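Side-chain contacts in Glyoxalase/Bleomycin resistance protein (Bacillus cereus ATCC 14579, PDB 1XQA), which is of unknown function but binds a magnesium ion and belongs to the glyoxalase/bleomycin resistance family, consistent with a metal-dependent enzyme of the vicinal oxygen chelate type: residues 12-17 with 36-41; 18-23 with 101-106; 23-28 with 75-80; 86-91 with 97-102. All blocks are in the same frame, centred on the assembly; numbering follows the deposited sequence. Where two conformers were deposited one is given.

Contact 1 (12-17 with 36-41); sequences ADVVAA and AFAVMR
V14 meets strand 37-41 just where that strand is irregular: A36 and F37 form a classic beta bulge, both facing a single residue of strand 28-33. The valine straddles the place with its two methyls. CG2 lies 3.6 Å from A36 O, while CG1, anti to the backbone N (chi1 167°), passes F37 C and ends 3.7 Å from A38 CB. A branched side chain suits this position because each branch covers a different residue. Alanine suits position 38, where a lone methyl pointing toward the helix is consistent with the close approach of the backbones, V14 CA being 6.4 Å from F37 CA. The F37 ring is carried the other way, toward strand 47-52.

The contact seats the first turn of helix 14-25 on one of the two mixed four-stranded sheets of the vicinal oxygen chelate fold. D13 is the N-cap of that helix: its OD1 accepts from A16 N at 3.0 Å in a nearly straight bond (169°), the donor standing above the carboxylate plane. This bond satisfies A16 N within the segment, and no hydrogen bond crosses to 36-41. What joins helix to strand here is therefore methyl packing, governed by shape rather than by directional bonds.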
loop_
_atom_site.group_PDB
_atom_site.type_symbol
_atom_site.label_atom_id
_atom_site.label_comp_id
_atom_site.label_asym_id
_atom_site.label_seq_id
_atom_site.Cartn_x
_atom_site.Cartn_y
_atom_site.Cartn_z
ATOM N N ALA A 12 3.985 10.581 15.539
ATOM C CA ALA A 12 5.390 10.956 15.579
ATOM C C ALA A 12 5.948 11.181 14.180
ATOM O O ALA A 12 6.874 11.952 13.992
ATOM C CB ALA A 12 6.207 9.874 16.294
ATOM N N ASP A 13 5.374 10.497 13.194
ATOM C CA ASP A 13 5.922 10.526 11.850
ATOM C C ASP A 13 4.783 10.235 10.901
ATOM O O ASP A 13 4.309 9.094 10.836
ATOM C CB ASP A 13 7.010 9.447 11.721
ATOM C CG ASP A 13 7.674 9.415 10.346
ATOM O OD1 ASP A 13 7.110 9.952 9.354
ATOM O OD2 ASP A 13 8.781 8.839 10.263
ATOM N N VAL A 14 4.329 11.277 10.197
ATOM C CA VAL A 14 3.182 11.152 9.288
ATOM C C VAL A 14 3.518 10.258 8.093
ATOM O O VAL A 14 2.738 9.392 7.710
ATOM C CB VAL A 14 2.739 12.562 8.822
ATOM C CG1 VAL A 14 1.767 12.492 7.643
ATOM C CG2 VAL A 14 2.111 13.297 9.978
ATOM N N VAL A 15 4.688 10.483 7.509
ATOM C CA VAL A 15 5.140 9.717 6.345
ATOM C C VAL A 15 5.130 8.219 6.633
ATOM O O VAL A 15 4.623 7.439 5.838
ATOM C CB VAL A 15 6.550 10.178 5.889
ATOM C CG1 VAL A 15 7.050 9.313 4.756
ATOM C CG2 VAL A 15 6.506 11.640 5.471
ATOM N N ALA A 16 5.689 7.831 7.776
ATOM C CA ALA A 16 5.775 6.420 8.173
ATOM C C ALA A 16 4.398 5.812 8.465
ATOM O O ALA A 16 4.134 4.661 8.067
ATOM C CB ALA A 16 6.672 6.257 9.379
ATOM N N ALA A 17 3.554 6.567 9.172
ATOM C CA ALA A 17 2.189 6.125 9.469
ATOM C C ALA A 17 1.406 5.956 8.177
ATOM O O ALA A 17 0.741 4.945 7.999
ATOM C CB ALA A 17 1.473 7.078 10.410
ATOM N N ALA A 36 3.781 17.394 7.574
ATOM C CA ALA A 36 3.099 17.649 8.833
ATOM C C ALA A 36 1.721 17.006 8.919
ATOM O O ALA A 36 1.189 16.817 10.017
ATOM C CB ALA A 36 2.997 19.149 9.071
ATOM N N PHE A 37 1.147 16.662 7.770
ATOM C CA PHE A 37 -0.277 16.355 7.721
ATOM C C PHE A 37 -0.625 15.529 6.482
ATOM O O PHE A 37 -0.131 15.816 5.391
ATOM C CB PHE A 37 -1.021 17.686 7.721
ATOM C CG PHE A 37 -2.497 17.572 7.779
ATOM C CD1 PHE A 37 -3.140 17.259 8.982
ATOM C CD2 PHE A 37 -3.262 17.827 6.649
ATOM C CE1 PHE A 37 -4.532 17.186 9.050
ATOM C CE2 PHE A 37 -4.656 17.748 6.707
ATOM C CZ PHE A 37 -5.292 17.432 7.909
ATOM N N ALA A 38 -1.464 14.505 6.658
ATOM C CA ALA A 38 -1.945 13.673 5.543
ATOM C C ALA A 38 -3.388 13.312 5.799
ATOM O O ALA A 38 -3.747 12.993 6.926
ATOM C CB ALA A 38 -1.105 12.384 5.383
ATOM N N VAL A 39 -4.213 13.364 4.763
ATOM C CA VAL A 39 -5.613 12.974 4.889
ATOM C C VAL A 39 -5.764 11.605 4.282
ATOM O O VAL A 39 -5.519 11.432 3.086
ATOM C CB VAL A 39 -6.532 13.957 4.155
ATOM C CG1 VAL A 39 -7.990 13.576 4.359
ATOM C CG2 VAL A 39 -6.281 15.356 4.658
HETATM N N MSE A 40 -6.129 10.634 5.116
HETATM C CA MSE A 40 -6.345 9.264 4.657
HETATM C C MSE A 40 -7.841 8.958 4.641
HETATM O O MSE A 40 -8.597 9.499 5.442
HETATM C CB MSE A 40 -5.631 8.249 5.557
HETATM C CG MSE A 40 -4.195 8.633 5.993
HETATM SE SE MSE A 40 -2.998 8.738 4.458
HETATM C CE MSE A 40 -3.253 6.911 3.718
ATOM N N ARG A 41 -8.246 8.077 3.727
ATOM C CA ARG A 41 -9.645 7.671 3.559
ATOM C C ARG A 41 -9.706 6.161 3.507
ATOM O O ARG A 41 -8.810 5.537 2.947
ATOM C CB ARG A 41 -10.202 8.172 2.227
ATOM C CG ARG A 41 -10.230 9.671 2.041
ATOM C CD ARG A 41 -10.896 10.008 0.717
ATOM N NE ARG A 41 -12.264 9.499 0.624
ATOM C CZ ARG A 41 -13.343 10.176 1.004
ATOM N NH1 ARG A 41 -14.547 9.638 0.874
ATOM N NH2 ARG A 41 -13.220 11.388 1.516
#

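Contact 2 (18-23 with 101-106); sequences REFLEK and VEAPGG
F20 reaches from helix 14-25 to A103 and P104, where strand 97-103 gives way to a turn, and it meets P104 first. Its CB lies 3.8 Å from P104 CG. At CG the ring begins, and P104 CD sits only 3.4 Å from it, near CD1 too. With F20 CG anti to the backbone N (chi1 -176°), the ring is placed so that P104 CD lies over one face, 3.5 Å from the ring centroid and 17° off the normal. This is a CH-pi contact, and a proline CD suits it because the adjoining nitrogen makes its hydrogens slightly positive.

The contact spans the vicinal oxygen chelate fold: the helix also lies on the sheet containing strands 28-33 and 47-52, whereas strand 97-103 belongs to the other sheet. A103-G106 form a type II turn, closed by G106 N to A103 O at 3.0 Å. P104 fits its second position, and G105, with positive phi, its third. The rings of F86 and Y24, together with I109, also pack against F20.

Further along the ring, CE2 comes obliquely to within 3.8 Å of A103 CB, a methyl small enough to fit beside it. CZ, at the tip, has V101 CG1 near the ring plane, 4.4 Å away.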
loop_
_atom_site.group_PDB
_atom_site.type_symbol
_atom_site.label_atom_id
_atom_site.label_comp_id
_atom_site.label_asym_id
_atom_site.label_seq_id
_atom_site.Cartn_x
_atom_site.Cartn_y
_atom_site.Cartn_z
ATOM N N ARG A 18 1.520 6.926 7.264
ATOM C CA ARG A 18 0.819 6.837 5.967
ATOM C C ARG A 18 1.176 5.583 5.177
ATOM O O ARG A 18 0.303 4.864 4.681
ATOM C CB ARG A 18 1.125 8.070 5.128
ATOM C CG ARG A 18 0.573 8.020 3.710
ATOM C CD ARG A 18 0.952 9.255 2.955
ATOM N NE ARG A 18 0.672 9.106 1.531
ATOM C CZ ARG A 18 0.996 10.006 0.606
ATOM N NH1 ARG A 18 1.604 11.149 0.949
ATOM N NH2 ARG A 18 0.687 9.779 -0.662
ATOM N N GLU A 19 2.470 5.321 5.040
ATOM C CA GLU A 19 2.897 4.244 4.172
ATOM C C GLU A 19 2.479 2.875 4.749
ATOM O O GLU A 19 2.114 1.973 4.005
ATOM C CB GLU A 19 4.394 4.369 3.844
ATOM C CG GLU A 19 5.324 3.662 4.776
ATOM C CD GLU A 19 6.793 4.026 4.548
ATOM O OE1 GLU A 19 7.584 3.858 5.512
ATOM O OE2 GLU A 19 7.141 4.490 3.433
ATOM N N PHE A 20 2.500 2.757 6.075
ATOM C CA PHE A 20 2.035 1.553 6.772
ATOM C C PHE A 20 0.533 1.333 6.531
ATOM O O PHE A 20 0.098 0.223 6.200
ATOM C CB PHE A 20 2.300 1.689 8.276
ATOM C CG PHE A 20 1.952 0.462 9.071
ATOM C CD1 PHE A 20 2.811 -0.640 9.071
ATOM C CD2 PHE A 20 0.774 0.412 9.844
ATOM C CE1 PHE A 20 2.512 -1.775 9.829
ATOM C CE2 PHE A 20 0.466 -0.728 10.606
ATOM C CZ PHE A 20 1.345 -1.826 10.589
ATOM N N LEU A 21 -0.251 2.410 6.659
ATOM C CA LEU A 21 -1.707 2.319 6.468
ATOM C C LEU A 21 -2.072 1.995 5.021
ATOM O O LEU A 21 -3.026 1.241 4.759
ATOM C CB LEU A 21 -2.397 3.599 6.954
ATOM C CG LEU A 21 -2.392 3.794 8.466
ATOM C CD1 LEU A 21 -2.719 5.264 8.794
ATOM C CD2 LEU A 21 -3.341 2.806 9.190
ATOM N N GLU A 22 -1.300 2.541 4.085
ATOM C CA GLU A 22 -1.461 2.199 2.665
ATOM C C GLU A 22 -1.143 0.749 2.380
ATOM O O GLU A 22 -1.942 0.048 1.767
ATOM C CB GLU A 22 -0.600 3.101 1.784
ATOM C CG GLU A 22 -1.131 4.518 1.765
ATOM C CD GLU A 22 -0.162 5.521 1.178
ATOM O OE1 GLU A 22 1.026 5.191 0.984
ATOM O OE2 GLU A 22 -0.596 6.659 0.945
ATOM N N LYS A 23 0.013 0.292 2.844
ATOM C CA LYS A 23 0.468 -1.058 2.545
ATOM C C LYS A 23 -0.415 -2.145 3.151
ATOM O O LYS A 23 -0.838 -3.073 2.445
ATOM C CB LYS A 23 1.907 -1.243 3.022
ATOM C CG LYS A 23 2.513 -2.574 2.559
ATOM C CD LYS A 23 3.971 -2.647 2.867
ATOM C CE LYS A 23 4.510 -3.990 2.425
ATOM N NZ LYS A 23 6.010 -4.024 2.455
ATOM N N VAL A 101 -1.128 -4.614 16.776
ATOM C CA VAL A 101 0.187 -4.274 16.269
ATOM C C VAL A 101 0.503 -2.820 16.605
ATOM O O VAL A 101 -0.354 -1.947 16.474
ATOM C CB VAL A 101 0.309 -4.547 14.741
ATOM C CG1 VAL A 101 -0.711 -3.736 13.934
ATOM C CG2 VAL A 101 1.770 -4.316 14.230
ATOM N N GLU A 102 1.729 -2.573 17.053
ATOM C CA GLU A 102 2.197 -1.216 17.318
ATOM C C GLU A 102 2.620 -0.631 15.999
ATOM O O GLU A 102 3.582 -1.120 15.389
ATOM C CB GLU A 102 3.394 -1.237 18.249
ATOM C CG GLU A 102 3.220 -2.122 19.430
ATOM C CD GLU A 102 2.726 -1.374 20.607
ATOM O OE1 GLU A 102 3.482 -1.319 21.608
ATOM O OE2 GLU A 102 1.602 -0.829 20.517
ATOM N N ALA A 103 1.913 0.414 15.568
ATOM C CA ALA A 103 2.063 0.959 14.216
ATOM C C ALA A 103 3.103 2.067 14.158
ATOM O O ALA A 103 3.302 2.790 15.155
ATOM C CB ALA A 103 0.731 1.486 13.716
ATOM N N PRO A 104 3.772 2.210 12.992
ATOM C CA PRO A 104 4.608 3.380 12.738
ATOM C C PRO A 104 3.847 4.666 13.056
ATOM O O PRO A 104 2.654 4.788 12.723
ATOM C CB PRO A 104 4.903 3.276 11.240
ATOM C CG PRO A 104 4.955 1.788 10.989
ATOM C CD PRO A 104 3.811 1.262 11.857
ATOM N N GLY A 105 4.528 5.597 13.711
ATOM C CA GLY A 105 3.895 6.831 14.169
ATOM C C GLY A 105 3.438 6.798 15.620
ATOM O O GLY A 105 3.093 7.838 16.182
ATOM N N GLY A 106 3.428 5.618 16.239
ATOM C CA GLY A 106 3.257 5.534 17.695
ATOM C C GLY A 106 1.856 5.337 18.254
ATOM O O GLY A 106 1.517 5.914 19.298
#

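Contact 3 (23-28 with 75-80); sequences KYFGLT and DKINQR
I77 and R80, about one turn apart on helix 71-83, are the residues of 75-80 that meet Y24 and F25 in the last part of helix 14-25. Before them comes K76, whose part is indirect: its CE passes over one face of the R80 guanidinium, 3.4 Å above the plane.

I77 carries the apolar part of the contact, and its CA is 7.0 Å from Y24 CA, the closest approach of the two backbones. Its CG2 comes obliquely to the F25 ring, 4.3 Å from CZ, while the longer branch, extended at chi2 170°, brings CD1 within 4.4 Å of Y24 O. A branched aliphatic residue suits a site that must cover both a ring and a piece of backbone. F25 continues inward to F66, I109 and V111, so the isoleucine adds to the hydrophobic packing there. This is a meeting of the two helices of the vicinal oxygen chelate fold, beside the subunit interface. Helix 14-25 is followed by G26, whose positive phi (67°) favours glycine and turns the chain toward T28.

R80, one turn on, divides its work. Its CB lies 4.5 Å from Y24 CE1, and its backbone C is 4.4 Å from the same Y24 CE1, both near the rim of a ring that is approached obliquely. The long arginine chain then carries its guanidinium away from Y24 to salt bridges with E83 and D84 of the second subunit. Y24 OH has its own hydrogen bond, to D84 OD2 of the same chain.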
loop_
_atom_site.group_PDB
_atom_site.type_symbol
_atom_site.label_atom_id
_atom_site.label_comp_id
_atom_site.label_asym_id
_atom_site.label_seq_id
_atom_site.Cartn_x
_atom_site.Cartn_y
_atom_site.Cartn_z
ATOM N N LYS A 23 0.013 0.292 2.844
ATOM C CA LYS A 23 0.468 -1.058 2.545
ATOM C C LYS A 23 -0.415 -2.145 3.151
ATOM O O LYS A 23 -0.838 -3.073 2.445
ATOM C CB LYS A 23 1.907 -1.243 3.022
ATOM C CG LYS A 23 2.513 -2.574 2.559
ATOM C CD LYS A 23 3.971 -2.647 2.867
ATOM C CE LYS A 23 4.510 -3.990 2.425
ATOM N NZ LYS A 23 6.010 -4.024 2.455
ATOM N N TYR A 24 -0.705 -2.027 4.444
ATOM C CA TYR A 24 -1.377 -3.119 5.170
ATOM C C TYR A 24 -2.901 -2.984 5.282
ATOM O O TYR A 24 -3.616 -3.987 5.437
ATOM C CB TYR A 24 -0.724 -3.325 6.549
ATOM C CG TYR A 24 0.715 -3.749 6.405
ATOM C CD1 TYR A 24 1.038 -5.065 6.044
ATOM C CD2 TYR A 24 1.752 -2.834 6.560
ATOM C CE1 TYR A 24 2.359 -5.449 5.861
ATOM C CE2 TYR A 24 3.090 -3.219 6.389
ATOM C CZ TYR A 24 3.375 -4.531 6.042
ATOM O OH TYR A 24 4.689 -4.895 5.868
ATOM N N PHE A 25 -3.411 -1.758 5.191
ATOM C CA PHE A 25 -4.839 -1.566 5.433
ATOM C C PHE A 25 -5.577 -0.934 4.267
ATOM O O PHE A 25 -6.774 -0.675 4.340
ATOM C CB PHE A 25 -5.066 -0.859 6.767
ATOM C CG PHE A 25 -4.562 -1.650 7.922
ATOM C CD1 PHE A 25 -5.300 -2.732 8.397
ATOM C CD2 PHE A 25 -3.307 -1.394 8.466
ATOM C CE1 PHE A 25 -4.816 -3.517 9.434
ATOM C CE2 PHE A 25 -2.814 -2.179 9.507
ATOM C CZ PHE A 25 -3.577 -3.235 9.990
ATOM N N GLY A 26 -4.863 -0.725 3.174
ATOM C CA GLY A 26 -5.492 -0.274 1.935
ATOM C C GLY A 26 -6.083 1.125 1.958
ATOM O O GLY A 26 -6.909 1.454 1.108
ATOM N N LEU A 27 -5.658 1.961 2.904
ATOM C CA LEU A 27 -6.148 3.343 2.963
ATOM C C LEU A 27 -5.549 4.147 1.817
ATOM O O LEU A 27 -4.473 3.814 1.318
ATOM C CB LEU A 27 -5.800 3.996 4.317
ATOM C CG LEU A 27 -6.351 3.378 5.611
ATOM C CD1 LEU A 27 -6.176 4.362 6.760
ATOM C CD2 LEU A 27 -7.825 2.983 5.447
ATOM N N THR A 28 -6.244 5.216 1.422
ATOM C CA THR A 28 -5.839 6.082 0.304
ATOM C C THR A 28 -5.648 7.531 0.763
ATOM O O THR A 28 -6.518 8.086 1.438
ATOM C CB THR A 28 -6.913 6.068 -0.815
ATOM O OG1 THR A 28 -7.132 4.727 -1.265
ATOM C CG2 THR A 28 -6.501 6.940 -2.005
ATOM N N ASP A 75 -5.658 -13.677 9.649
ATOM C CA ASP A 75 -4.438 -14.481 9.599
ATOM C C ASP A 75 -3.445 -13.937 8.568
ATOM O O ASP A 75 -2.235 -13.894 8.826
ATOM C CB ASP A 75 -4.767 -15.949 9.269
ATOM C CG ASP A 75 -5.294 -16.725 10.464
ATOM O OD1 ASP A 75 -5.146 -16.251 11.604
ATOM O OD2 ASP A 75 -5.853 -17.837 10.258
ATOM N N LYS A 76 -3.966 -13.553 7.400
ATOM C CA LYS A 76 -3.135 -13.078 6.304
ATOM C C LYS A 76 -2.391 -11.792 6.691
ATOM O O LYS A 76 -1.178 -11.717 6.500
ATOM C CB LYS A 76 -3.972 -12.889 5.036
ATOM C CG LYS A 76 -3.179 -13.037 3.750
ATOM C CD LYS A 76 -4.072 -13.502 2.587
ATOM C CE LYS A 76 -4.543 -12.309 1.762
ATOM N NZ LYS A 76 -5.342 -12.679 0.544
ATOM N N ILE A 77 -3.106 -10.804 7.241
ATOM C CA ILE A 77 -2.467 -9.545 7.664
ATOM C C ILE A 77 -1.419 -9.797 8.759
ATOM O O ILE A 77 -0.316 -9.224 8.742
ATOM C CB ILE A 77 -3.499 -8.480 8.141
ATOM C CG1 ILE A 77 -4.480 -8.116 7.016
ATOM C CG2 ILE A 77 -2.777 -7.191 8.603
ATOM C CD1 ILE A 77 -5.671 -7.259 7.497
ATOM N N ASN A 78 -1.785 -10.626 9.733
ATOM C CA ASN A 78 -0.855 -11.079 10.774
ATOM C C ASN A 78 0.425 -11.691 10.191
ATOM O O ASN A 78 1.530 -11.304 10.552
ATOM C CB ASN A 78 -1.571 -12.135 11.637
ATOM C CG ASN A 78 -0.795 -12.485 12.883
ATOM O OD1 ASN A 78 -0.071 -13.484 12.913
ATOM N ND2 ASN A 78 -0.927 -11.658 13.920
ATOM N N GLN A 79 0.254 -12.662 9.291
ATOM C CA GLN A 79 1.379 -13.356 8.648
ATOM C C GLN A 79 2.265 -12.369 7.887
ATOM O O GLN A 79 3.496 -12.402 8.011
ATOM C CB GLN A 79 0.865 -14.463 7.708
ATOM C CG GLN A 79 1.951 -15.148 6.854
ATOM C CD GLN A 79 1.421 -15.827 5.563
ATOM O OE1 GLN A 79 0.209 -15.824 5.274
ATOM N NE2 GLN A 79 2.345 -16.407 4.780
ATOM N N ARG A 80 1.648 -11.458 7.137
ATOM C CA ARG A 80 2.424 -10.515 6.342
ATOM C C ARG A 80 3.173 -9.518 7.208
ATOM O O ARG A 80 4.327 -9.201 6.925
ATOM C CB ARG A 80 1.548 -9.814 5.307
ATOM C CG ARG A 80 1.069 -10.777 4.233
ATOM C CD ARG A 80 0.127 -10.156 3.226
ATOM N NE ARG A 80 -0.323 -11.204 2.295
ATOM C CZ ARG A 80 -1.016 -10.978 1.185
ATOM N NH1 ARG A 80 -1.361 -9.737 0.836
ATOM N NH2 ARG A 80 -1.362 -11.996 0.417
#

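Contact 4 (86-91 with 97-102); sequences FLVEPP and YTFYVE
Y97 OH is gripped twice: it is hydrogen-bonded to D75 OD1 on helix 71-83, and it accepts from a water 2.8 Å away that also donates to P91 O. These bonds fix the phenol beside P91, where the loop 86-91 runs antiparallel (164°) to strand 97-103 of one four-stranded sheet of the vicinal oxygen chelate fold. P91 CB packs over one face of the Y97 ring in a CH-pi contact, 3.6 Å from the centroid and 19° off the normal. Proline suits this place because its ring carries compact, rigid CH2 groups that can lie over the aromatic face. Its CG meets F99 CD2 at 3.9 Å, and its CA lies 3.3 Å from T98 O.

Farther along, V88 and V101 lie side by side, V88 CG1 3.7 Å from V101 CG2. F99 points toward the loop, and V101 touches it through CG2, while between them Y100 turns to the metal site, its ring edge-to-face with H63, a magnesium ligand.

No direct hydrogen bond joins loop and strand; water takes that role. One water links L87 O to E102 N, and another accepts from E89 N at 3.0 Å and donates to Y100 O at 2.6 Å.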
loop_
_atom_site.group_PDB
_atom_site.type_symbol
_atom_site.label_atom_id
_atom_site.label_comp_id
_atom_site.label_asym_id
_atom_site.label_seq_id
_atom_site.Cartn_x
_atom_site.Cartn_y
_atom_site.Cartn_z
ATOM N N PHE A 86 7.386 -6.813 11.642
ATOM C CA PHE A 86 6.607 -6.271 12.746
ATOM C C PHE A 86 6.358 -7.360 13.786
ATOM O O PHE A 86 6.143 -8.528 13.462
ATOM C CB PHE A 86 5.304 -5.638 12.263
ATOM C CG PHE A 86 5.512 -4.471 11.335
ATOM C CD1 PHE A 86 5.657 -3.184 11.837
ATOM C CD2 PHE A 86 5.612 -4.669 9.973
ATOM C CE1 PHE A 86 5.882 -2.091 10.973
ATOM C CE2 PHE A 86 5.828 -3.599 9.096
ATOM C CZ PHE A 86 5.965 -2.305 9.601
ATOM N N LEU A 87 6.390 -6.957 15.043
ATOM C CA LEU A 87 6.250 -7.899 16.139
ATOM C C LEU A 87 4.771 -8.118 16.457
ATOM O O LEU A 87 4.075 -7.262 17.008
ATOM C CB LEU A 87 7.076 -7.438 17.343
ATOM C CG LEU A 87 8.518 -6.990 17.044
ATOM C CD1 LEU A 87 9.238 -6.611 18.341
ATOM C CD2 LEU A 87 9.352 -8.027 16.262
ATOM N N VAL A 88 4.265 -9.257 16.029
ATOM C CA VAL A 88 2.872 -9.570 16.261
ATOM C C VAL A 88 2.822 -10.972 16.816
ATOM O O VAL A 88 3.681 -11.803 16.491
ATOM C CB VAL A 88 2.020 -9.470 14.960
ATOM C CG1 VAL A 88 1.856 -8.011 14.526
ATOM C CG2 VAL A 88 2.633 -10.291 13.834
ATOM N N GLU A 89 1.846 -11.219 17.681
ATOM C CA GLU A 89 1.565 -12.573 18.117
ATOM C C GLU A 89 0.412 -13.098 17.260
ATOM O O GLU A 89 -0.254 -12.307 16.575
ATOM C CB GLU A 89 1.281 -12.631 19.631
ATOM C CG GLU A 89 0.050 -11.889 20.129
ATOM C CD GLU A 89 -0.237 -12.127 21.624
ATOM O OE1 GLU A 89 -1.205 -12.861 21.939
ATOM O OE2 GLU A 89 0.506 -11.584 22.479
ATOM N N PRO A 90 0.192 -14.427 17.252
ATOM C CA PRO A 90 -0.947 -14.935 16.495
ATOM C C PRO A 90 -2.264 -14.341 16.996
ATOM O O PRO A 90 -2.344 -13.924 18.154
ATOM C CB PRO A 90 -0.912 -16.437 16.776
ATOM C CG PRO A 90 0.501 -16.717 17.123
ATOM C CD PRO A 90 0.947 -15.516 17.893
ATOM N N PRO A 91 -3.297 -14.295 16.128
ATOM C CA PRO A 91 -4.593 -13.801 16.597
ATOM C C PRO A 91 -5.199 -14.733 17.646
ATOM O O PRO A 91 -4.954 -15.941 17.628
ATOM C CB PRO A 91 -5.457 -13.802 15.327
ATOM C CG PRO A 91 -4.476 -13.865 14.180
ATOM C CD PRO A 91 -3.340 -14.686 14.708
ATOM N N TYR A 97 -11.923 -12.677 16.915
ATOM C CA TYR A 97 -10.616 -13.224 16.596
ATOM C C TYR A 97 -9.734 -12.009 16.271
ATOM O O TYR A 97 -9.953 -11.343 15.263
ATOM C CB TYR A 97 -10.764 -14.183 15.417
ATOM C CG TYR A 97 -9.537 -14.940 14.982
ATOM C CD1 TYR A 97 -8.946 -15.890 15.808
ATOM C CD2 TYR A 97 -8.989 -14.736 13.714
ATOM C CE1 TYR A 97 -7.835 -16.609 15.395
ATOM C CE2 TYR A 97 -7.884 -15.452 13.287
ATOM C CZ TYR A 97 -7.307 -16.385 14.136
ATOM O OH TYR A 97 -6.211 -17.102 13.735
ATOM N N THR A 98 -8.766 -11.734 17.154
ATOM C CA THR A 98 -8.113 -10.414 17.255
ATOM C C THR A 98 -6.600 -10.480 17.468
ATOM O O THR A 98 -6.100 -11.327 18.207
ATOM C CB THR A 98 -8.664 -9.631 18.481
ATOM O OG1 THR A 98 -10.090 -9.749 18.537
ATOM C CG2 THR A 98 -8.283 -8.157 18.423
ATOM N N PHE A 99 -5.870 -9.553 16.853
ATOM C CA PHE A 99 -4.516 -9.276 17.303
ATOM C C PHE A 99 -4.263 -7.783 17.249
ATOM O O PHE A 99 -5.048 -7.027 16.662
ATOM C CB PHE A 99 -3.471 -10.036 16.489
ATOM C CG PHE A 99 -3.278 -9.518 15.081
ATOM C CD1 PHE A 99 -2.310 -8.557 14.806
ATOM C CD2 PHE A 99 -4.043 -10.023 14.034
ATOM C CE1 PHE A 99 -2.115 -8.088 13.519
ATOM C CE2 PHE A 99 -3.852 -9.563 12.729
ATOM C CZ PHE A 99 -2.893 -8.602 12.475
ATOM N N TYR A 100 -3.168 -7.375 17.870
ATOM C CA TYR A 100 -2.788 -5.980 17.888
ATOM C C TYR A 100 -1.395 -5.812 17.280
ATOM O O TYR A 100 -0.574 -6.738 17.310
ATOM C CB TYR A 100 -2.817 -5.424 19.308
ATOM C CG TYR A 100 -4.160 -5.584 19.972
ATOM C CD1 TYR A 100 -5.117 -4.588 19.888
ATOM C CD2 TYR A 100 -4.493 -6.773 20.631
ATOM C CE1 TYR A 100 -6.364 -4.740 20.479
ATOM C CE2 TYR A 100 -5.740 -6.947 21.218
ATOM C CZ TYR A 100 -6.670 -5.926 21.135
ATOM O OH TYR A 100 -7.908 -6.082 21.727
ATOM N N VAL A 101 -1.128 -4.614 16.776
ATOM C CA VAL A 101 0.187 -4.274 16.269
ATOM C C VAL A 101 0.503 -2.820 16.605
ATOM O O VAL A 101 -0.354 -1.947 16.474
ATOM C CB VAL A 101 0.309 -4.547 14.741
ATOM C CG1 VAL A 101 -0.711 -3.736 13.934
ATOM C CG2 VAL A 101 1.770 -4.316 14.230
ATOM N N GLU A 102 1.729 -2.573 17.053
ATOM C CA GLU A 102 2.197 -1.216 17.318
ATOM C C GLU A 102 2.620 -0.631 15.999
ATOM O O GLU A 102 3.582 -1.120 15.389
ATOM C CB GLU A 102 3.394 -1.237 18.249
ATOM C CG GLU A 102 3.220 -2.122 19.430
ATOM C CD GLU A 102 2.726 -1.374 20.607
ATOM O OE1 GLU A 102 3.482 -1.319 21.608
ATOM O OE2 GLU A 102 1.602 -0.829 20.517
HETATM O O HOH W 1 3.673 -4.786 17.471
HETATM O O HOH W 2 0.380 -8.792 18.537
HETATM O O HOH W 3 -4.565 -18.060 15.719
#

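Overall arrangement
Helix 14-25 runs through contacts 1, 2 and 3. Contact 1 places its start on the sheet with strand 37-41; contact 2, its centre about 9 Å from that of contact 1, joins the middle to strand 97-103 of the other sheet; contact 3, its centre about 10 Å from that of contact 2, joins the C-terminal part to helix 71-83. Contact 4 shares V101 and E102 with contact 2; its centre is about 22 Å from that of contact 1, across the chain's centre. Along the chain, contacts 1 and 2 alternate their segments, whereas contact 4 follows contact 3. Helix 14-25 thus bridges the two sheets, with contact 4 beside the magnesium site and contacts 2 and 3 reaching the second subunit.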